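Local coordinates for protein exodeoxyribonuclease III (PDB 2JC4) that probably degrades double-stranded DNA from its 3' ends as a metal-dependent repair exonuclease of the AP endonuclease (ExoA) family, at residues P115-K120 and R173-N178; Q122-L127 and G145-A150. All coordinates share one frame; numbering follows the deposited sequence.

Contact 1: residues P115-K120 and R173-N178; sequences PKFKYK and RQWFQN. With 2HP (dihydrogenphosphate ion), chain G.
Phe117 and Lys120 of one helix reach the indole of Trp175 on another, a worked example of how two helices on the same flank of a DNase I-like α/β sandwich can meet through side chains, here the ring ends of Phe117 and Trp175 and the aliphatic stem of Lys120. The backbones stay well apart, with 9.6 Å between Lys120 CA and Trp175 CA, and the indole bridges most of that gap. Its first torsion (chi1 -55°) sets CG beside the backbone N and anti to the carbonyl carbon, so that the six-membered ring leads toward helix 115-135. There Trp175 CH2 lies over one face of the Phe117 ring, 3.6 Å from Phe117 CZ. The two planes make 40° with one another, so the rings meet obliquely. With CG anti to the backbone N (chi1 -162°), the Phe117 ring ends nearer helix 170-180 than its CB suggests, and Val171 and Glu172 touch it as well. Lys120 passes the neighbouring corner of the indole as an extended chain, its CG 3.7 Å from Trp175 CZ3 and its CD at the edge of the ring, in plane. The aliphatic part of this buried lysine thus packs against the corner of the indole at CZ3, while NZ continues beyond it to a salt bridge with Glu172 and hydrogen bonds to the carbonyl oxygens of Asn108 and Asn148. On another side of helix 115-135, Lys116 is likewise extended, and its NZ donates a hydrogen bond to O1 of the dihydrogenphosphate ion, 3.0 Å away.

Contact 2: residues Q122-L127 and G145-A150; sequences QWFAAL and GDFNIA
Phe124 projects from helix 115-135 against Phe147 and Ile149, in the loop that follows strand 141-144 of the DNase I-like sandwich. Here a helix packed beside a sheet also meets the loop after one of its strands, a loop holding residues predicted to be catalytic. The close part of the contact is the far rim of the Phe124 ring. Phe124 CZ is 3.4 Å from Phe147 O, which lies at the ring edge, in plane, so the partly positive C-H rim faces a carbonyl oxygen. Ile149 comes from the opposite direction and presses its CD1 obliquely on the same rim, 3.6 Å from Phe124 CZ. Its chi1 of -63° puts CG1 beside the backbone N and sends CD1 toward the helix. Over one face of the Phe124 ring lies Trp123 CZ3, 4.0 Å above the plane and near the centre, so the neighbouring residue of the same helix covers that face.

The fit is looser between the two phenylalanines, where Phe124 CE2 comes no nearer than 4.5 Å to Phe147 CD2, at the edge of that ring, and Leu127 stays farther away. On its outward side the helix turns Gln122 and Ala125 to solvent. Beyond the packed rim the loop carries Asp146 and Asn148, the predicted proton donor/acceptor and transition-state stabiliser, both also predicted magnesium ligands. An Asx turn shapes this piece: Asn148 N donates to Asp146 OD1 over 3.0 Å, reaching the anti side of the carboxylate 32° out of its plane.

In the fold
Contacts 1 and 2 lie on the same side of the chain's centre, about 6 Å apart between their centres, and draw on successive turns of helix 115-135. Along the chain the order is 115-120, 122-127, 145-150, 173-178, which nests contact 2 inside the loop closed by contact 1. Contact 2 is the more deeply buried, and loop 145-150 lies beside both helices, the three forming a triangle. Besides the Lys120 ammonium already noted, Arg173 NE meets Ala150 O at 2.8 Å, a probable hydrogen bond, while Phe176 packs on Ile149. The loop is thus tied to helices 115-135 and 170-180, consistent with their positioning the residues predicted to be catalytic.

Contact 1: residues P115-K120 and R173-N178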
loop_
_atom_site.group_PDB
_atom_site.type_symbol
_atom_site.label_atom_id
_atom_site.label_comp_id
_atom_site.label_asym_id
_atom_site.label_seq_id
_atom_site.Cartn_x
_atom_site.Cartn_y
_atom_site.Cartn_z
ATOM N N PRO A 115 20.875 4.825 8.804
ATOM C CA PRO A 115 21.314 3.948 7.737
ATOM C C PRO A 115 20.121 3.347 6.979
ATOM O O PRO A 115 20.246 2.979 5.819
ATOM C CB PRO A 115 22.060 2.820 8.464
ATOM C CG PRO A 115 22.260 3.231 9.840
ATOM C CD PRO A 115 21.379 4.423 10.139
ATOM N N LYS A 116 18.985 3.217 7.656
ATOM C CA LYS A 116 17.751 2.731 7.000
ATOM C C LYS A 116 17.217 3.696 5.943
ATOM O O LYS A 116 16.486 3.294 5.069
ATOM C CB LYS A 116 16.685 2.377 8.038
ATOM C CG LYS A 116 17.097 1.244 8.950
ATOM C CD LYS A 116 16.056 0.959 10.021
ATOM C CE LYS A 116 16.603 -0.143 10.923
ATOM N NZ LYS A 116 15.559 -0.618 11.873
ATOM N N PHE A 117 17.607 4.965 6.002
ATOM C CA PHE A 117 17.240 5.922 4.967
ATOM C C PHE A 117 18.042 5.701 3.668
ATOM O O PHE A 117 17.542 5.978 2.560
ATOM C CB PHE A 117 17.422 7.368 5.470
ATOM C CG PHE A 117 16.679 8.397 4.645
ATOM C CD1 PHE A 117 15.294 8.498 4.742
ATOM C CD2 PHE A 117 17.359 9.269 3.785
ATOM C CE1 PHE A 117 14.603 9.467 4.026
ATOM C CE2 PHE A 117 16.653 10.220 3.049
ATOM C CZ PHE A 117 15.280 10.302 3.175
ATOM N N LYS A 118 19.305 5.239 3.795
ATOM C CA LYS A 118 20.071 4.858 2.602
ATOM C C LYS A 118 19.445 3.602 1.981
ATOM O O LYS A 118 19.360 3.499 0.751
ATOM C CB LYS A 118 21.578 4.613 2.897
ATOM C CG LYS A 118 22.321 5.867 3.400
ATOM C CD LYS A 118 23.486 6.239 2.493
ATOM C CE LYS A 118 23.949 7.680 2.722
ATOM N NZ LYS A 118 24.839 7.782 3.926
ATOM N N TYR A 119 19.049 2.656 2.838
ATOM C CA TYR A 119 18.287 1.475 2.397
ATOM C C TYR A 119 17.050 1.946 1.651
ATOM O O TYR A 119 16.814 1.509 0.536
ATOM C CB TYR A 119 17.952 0.549 3.563
ATOM C CG TYR A 119 16.989 -0.607 3.297
ATOM C CD1 TYR A 119 17.111 -1.431 2.156
ATOM C CD2 TYR A 119 15.977 -0.900 4.220
ATOM C CE1 TYR A 119 16.197 -2.507 1.938
ATOM C CE2 TYR A 119 15.090 -1.948 4.022
ATOM C CZ TYR A 119 15.201 -2.739 2.863
ATOM O OH TYR A 119 14.323 -3.778 2.701
ATOM N N LYS A 120 16.283 2.865 2.240
ATOM C CA LYS A 120 15.081 3.382 1.585
ATOM C C LYS A 120 15.382 3.889 0.171
ATOM O O LYS A 120 14.637 3.593 -0.768
ATOM C CB LYS A 120 14.412 4.506 2.403
ATOM C CG LYS A 120 13.007 4.876 1.923
ATOM C CD LYS A 120 12.346 5.923 2.859
ATOM C CE LYS A 120 10.842 6.126 2.532
ATOM N NZ LYS A 120 10.112 6.885 3.599
ATOM N N ARG A 173 9.958 12.928 -1.409
ATOM C CA ARG A 173 8.935 13.355 -2.373
ATOM C C ARG A 173 9.425 13.205 -3.816
ATOM O O ARG A 173 8.659 12.821 -4.710
ATOM C CB ARG A 173 8.439 14.762 -2.036
ATOM C CG ARG A 173 7.626 14.751 -0.774
ATOM C CD ARG A 173 7.332 16.138 -0.262
ATOM N NE ARG A 173 6.349 16.025 0.837
ATOM C CZ ARG A 173 6.058 17.010 1.675
ATOM N NH1 ARG A 173 6.665 18.197 1.546
ATOM N NH2 ARG A 173 5.132 16.827 2.618
ATOM N N GLN A 174 10.728 13.395 -4.020
ATOM C CA GLN A 174 11.312 13.098 -5.333
ATOM C C GLN A 174 11.249 11.620 -5.710
ATOM O O GLN A 174 10.968 11.305 -6.872
ATOM C CB GLN A 174 12.743 13.614 -5.465
ATOM C CG GLN A 174 13.251 13.574 -6.958
ATOM C CD GLN A 174 12.308 14.309 -7.926
ATOM O OE1 GLN A 174 12.067 15.526 -7.809
ATOM N NE2 GLN A 174 11.781 13.577 -8.892
ATOM N N TRP A 175 11.476 10.722 -4.749
ATOM C CA TRP A 175 11.340 9.282 -5.016
ATOM C C TRP A 175 9.911 8.920 -5.392
ATOM O O TRP A 175 9.708 8.128 -6.310
ATOM C CB TRP A 175 11.811 8.420 -3.837
ATOM C CG TRP A 175 13.217 8.746 -3.419
ATOM C CD1 TRP A 175 14.203 9.325 -4.186
ATOM C CD2 TRP A 175 13.795 8.520 -2.119
ATOM N NE1 TRP A 175 15.346 9.494 -3.428
ATOM C CE2 TRP A 175 15.116 9.010 -2.158
ATOM C CE3 TRP A 175 13.302 7.991 -0.920
ATOM C CZ2 TRP A 175 15.958 8.965 -1.048
ATOM C CZ3 TRP A 175 14.139 7.958 0.198
ATOM C CH2 TRP A 175 15.452 8.434 0.115
ATOM N N PHE A 176 8.935 9.535 -4.738
ATOM C CA PHE A 176 7.544 9.322 -5.084
ATOM C C PHE A 176 7.273 9.872 -6.494
ATOM O O PHE A 176 6.604 9.220 -7.312
ATOM C CB PHE A 176 6.614 9.953 -4.030
ATOM C CG PHE A 176 5.137 9.744 -4.320
ATOM C CD1 PHE A 176 4.529 8.510 -4.050
ATOM C CD2 PHE A 176 4.372 10.758 -4.888
ATOM C CE1 PHE A 176 3.179 8.309 -4.320
ATOM C CE2 PHE A 176 3.007 10.551 -5.157
ATOM C CZ PHE A 176 2.423 9.336 -4.852
ATOM N N GLN A 177 7.820 11.048 -6.787
ATOM C CA GLN A 177 7.676 11.640 -8.126
ATOM C C GLN A 177 8.290 10.733 -9.191
ATOM O O GLN A 177 7.729 10.609 -10.296
ATOM C CB GLN A 177 8.234 13.083 -8.173
ATOM C CG GLN A 177 7.925 13.871 -9.489
ATOM C CD GLN A 177 6.440 14.025 -9.746
ATOM O OE1 GLN A 177 5.709 14.506 -8.880
ATOM N NE2 GLN A 177 5.979 13.599 -10.917
ATOM N N ASN A 178 9.396 10.063 -8.866
ATOM C CA ASN A 178 10.014 9.159 -9.845
ATOM C C ASN A 178 9.100 8.015 -10.289
ATOM O O ASN A 178 9.202 7.508 -11.411
ATOM C CB ASN A 178 11.335 8.606 -9.331
ATOM C CG ASN A 178 12.373 9.684 -9.107
ATOM O OD1 ASN A 178 12.258 10.773 -9.644
ATOM N ND2 ASN A 178 13.420 9.370 -8.322
HETATM P P 2HP G . 15.032 -4.267 10.523
HETATM O O1 2HP G . 14.147 -3.069 10.928
HETATM O O2 2HP G . 16.327 -3.983 9.748
HETATM O O3 2HP G . 14.062 -5.252 9.664
HETATM O O4 2HP G . 15.405 -4.973 11.918
#

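Contact 2: residues Q122-L127 and G145-A150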
loop_
_atom_site.group_PDB
_atom_site.type_symbol
_atom_site.label_atom_id
_atom_site.label_comp_id
_atom_site.label_asym_id
_atom_site.label_seq_id
_atom_site.Cartn_x
_atom_site.Cartn_y
_atom_site.Cartn_z
ATOM N N GLN A 122 17.913 3.139 -1.883
ATOM C CA GLN A 122 18.333 2.104 -2.845
ATOM C C GLN A 122 17.127 1.233 -3.214
ATOM O O GLN A 122 17.011 0.752 -4.352
ATOM C CB GLN A 122 19.419 1.224 -2.219
ATOM C CG GLN A 122 20.675 1.996 -1.696
ATOM C CD GLN A 122 21.595 1.134 -0.785
ATOM O OE1 GLN A 122 21.132 0.373 0.084
ATOM N NE2 GLN A 122 22.908 1.271 -0.985
ATOM N N TRP A 123 16.270 0.994 -2.228
ATOM C CA TRP A 123 15.089 0.149 -2.376
ATOM C C TRP A 123 14.101 0.839 -3.350
ATOM O O TRP A 123 13.570 0.219 -4.278
ATOM C CB TRP A 123 14.470 -0.135 -0.989
ATOM C CG TRP A 123 13.346 -1.115 -1.031
ATOM C CD1 TRP A 123 13.422 -2.480 -0.848
ATOM C CD2 TRP A 123 11.990 -0.821 -1.306
ATOM N NE1 TRP A 123 12.167 -3.042 -0.976
ATOM C CE2 TRP A 123 11.280 -2.043 -1.286
ATOM C CE3 TRP A 123 11.301 0.352 -1.608
ATOM C CZ2 TRP A 123 9.918 -2.114 -1.539
ATOM C CZ3 TRP A 123 9.934 0.271 -1.848
ATOM C CH2 TRP A 123 9.267 -0.947 -1.799
ATOM N N PHE A 124 13.851 2.131 -3.155
ATOM C CA PHE A 124 12.988 2.844 -4.114
ATOM C C PHE A 124 13.526 2.868 -5.557
ATOM O O PHE A 124 12.737 2.813 -6.534
ATOM C CB PHE A 124 12.677 4.254 -3.608
ATOM C CG PHE A 124 11.418 4.322 -2.774
ATOM C CD1 PHE A 124 11.458 4.101 -1.387
ATOM C CD2 PHE A 124 10.193 4.569 -3.383
ATOM C CE1 PHE A 124 10.316 4.141 -0.603
ATOM C CE2 PHE A 124 9.011 4.613 -2.603
ATOM C CZ PHE A 124 9.069 4.418 -1.219
ATOM N N ALA A 125 14.852 2.971 -5.691
ATOM C CA ALA A 125 15.494 2.949 -7.007
ATOM C C ALA A 125 15.202 1.602 -7.642
ATOM O O ALA A 125 14.901 1.514 -8.848
ATOM C CB ALA A 125 17.002 3.127 -6.864
ATOM N N ALA A 126 15.319 0.544 -6.842
ATOM C CA ALA A 126 15.060 -0.812 -7.351
ATOM C C ALA A 126 13.571 -0.984 -7.703
ATOM O O ALA A 126 13.220 -1.624 -8.694
ATOM C CB ALA A 126 15.519 -1.878 -6.360
ATOM N N LEU A 127 12.694 -0.412 -6.893
ATOM C CA LEU A 127 11.275 -0.505 -7.197
ATOM C C LEU A 127 10.949 0.187 -8.525
ATOM O O LEU A 127 10.192 -0.336 -9.330
ATOM C CB LEU A 127 10.456 0.128 -6.062
ATOM C CG LEU A 127 8.947 0.161 -6.283
ATOM C CD1 LEU A 127 8.377 -1.299 -6.345
ATOM C CD2 LEU A 127 8.264 0.967 -5.204
ATOM N N GLY A 145 -0.025 0.475 -2.025
ATOM C CA GLY A 145 0.518 -0.004 -0.761
ATOM C C GLY A 145 0.864 1.150 0.156
ATOM O O GLY A 145 0.349 2.264 0.008
ATOM N N ASP A 146 1.696 0.841 1.149
ATOM C CA ASP A 146 2.159 1.818 2.105
ATOM C C ASP A 146 3.477 2.282 1.552
ATOM O O ASP A 146 4.441 1.513 1.504
ATOM C CB ASP A 146 2.339 1.125 3.440
ATOM C CG ASP A 146 2.874 2.046 4.524
ATOM O OD1 ASP A 146 3.166 3.242 4.252
ATOM O OD2 ASP A 146 2.963 1.539 5.661
ATOM N N PHE A 147 3.513 3.534 1.083
ATOM C CA PHE A 147 4.702 4.075 0.459
ATOM C C PHE A 147 5.568 4.753 1.511
ATOM O O PHE A 147 6.722 5.000 1.241
ATOM C CB PHE A 147 4.365 5.074 -0.670
ATOM C CG PHE A 147 3.800 4.423 -1.888
ATOM C CD1 PHE A 147 2.453 4.030 -1.900
ATOM C CD2 PHE A 147 4.601 4.196 -3.029
ATOM C CE1 PHE A 147 1.899 3.387 -3.004
ATOM C CE2 PHE A 147 4.042 3.564 -4.156
ATOM C CZ PHE A 147 2.675 3.175 -4.136
ATOM N N ASN A 148 5.026 5.002 2.710
ATOM C CA ASN A 148 5.797 5.692 3.753
ATOM C C ASN A 148 6.364 7.014 3.256
ATOM O O ASN A 148 7.399 7.463 3.708
ATOM C CB ASN A 148 6.922 4.785 4.290
ATOM C CG ASN A 148 6.474 3.961 5.472
ATOM O OD1 ASN A 148 5.951 4.513 6.473
ATOM N ND2 ASN A 148 6.653 2.647 5.386
ATOM N N ILE A 149 5.634 7.629 2.323
ATOM C CA ILE A 149 5.963 8.947 1.795
ATOM C C ILE A 149 4.639 9.696 1.613
ATOM O O ILE A 149 3.651 9.175 1.009
ATOM C CB ILE A 149 6.743 8.902 0.446
ATOM C CG1 ILE A 149 8.113 8.211 0.596
ATOM C CG2 ILE A 149 6.892 10.378 -0.153
ATOM C CD1 ILE A 149 8.766 7.938 -0.764
ATOM N N ALA A 150 4.650 10.925 2.130
ATOM C CA ALA A 150 3.550 11.870 2.049
ATOM C C ALA A 150 3.883 12.853 0.920
ATOM O O ALA A 150 4.797 13.668 1.044
ATOM C CB ALA A 150 3.413 12.591 3.384
#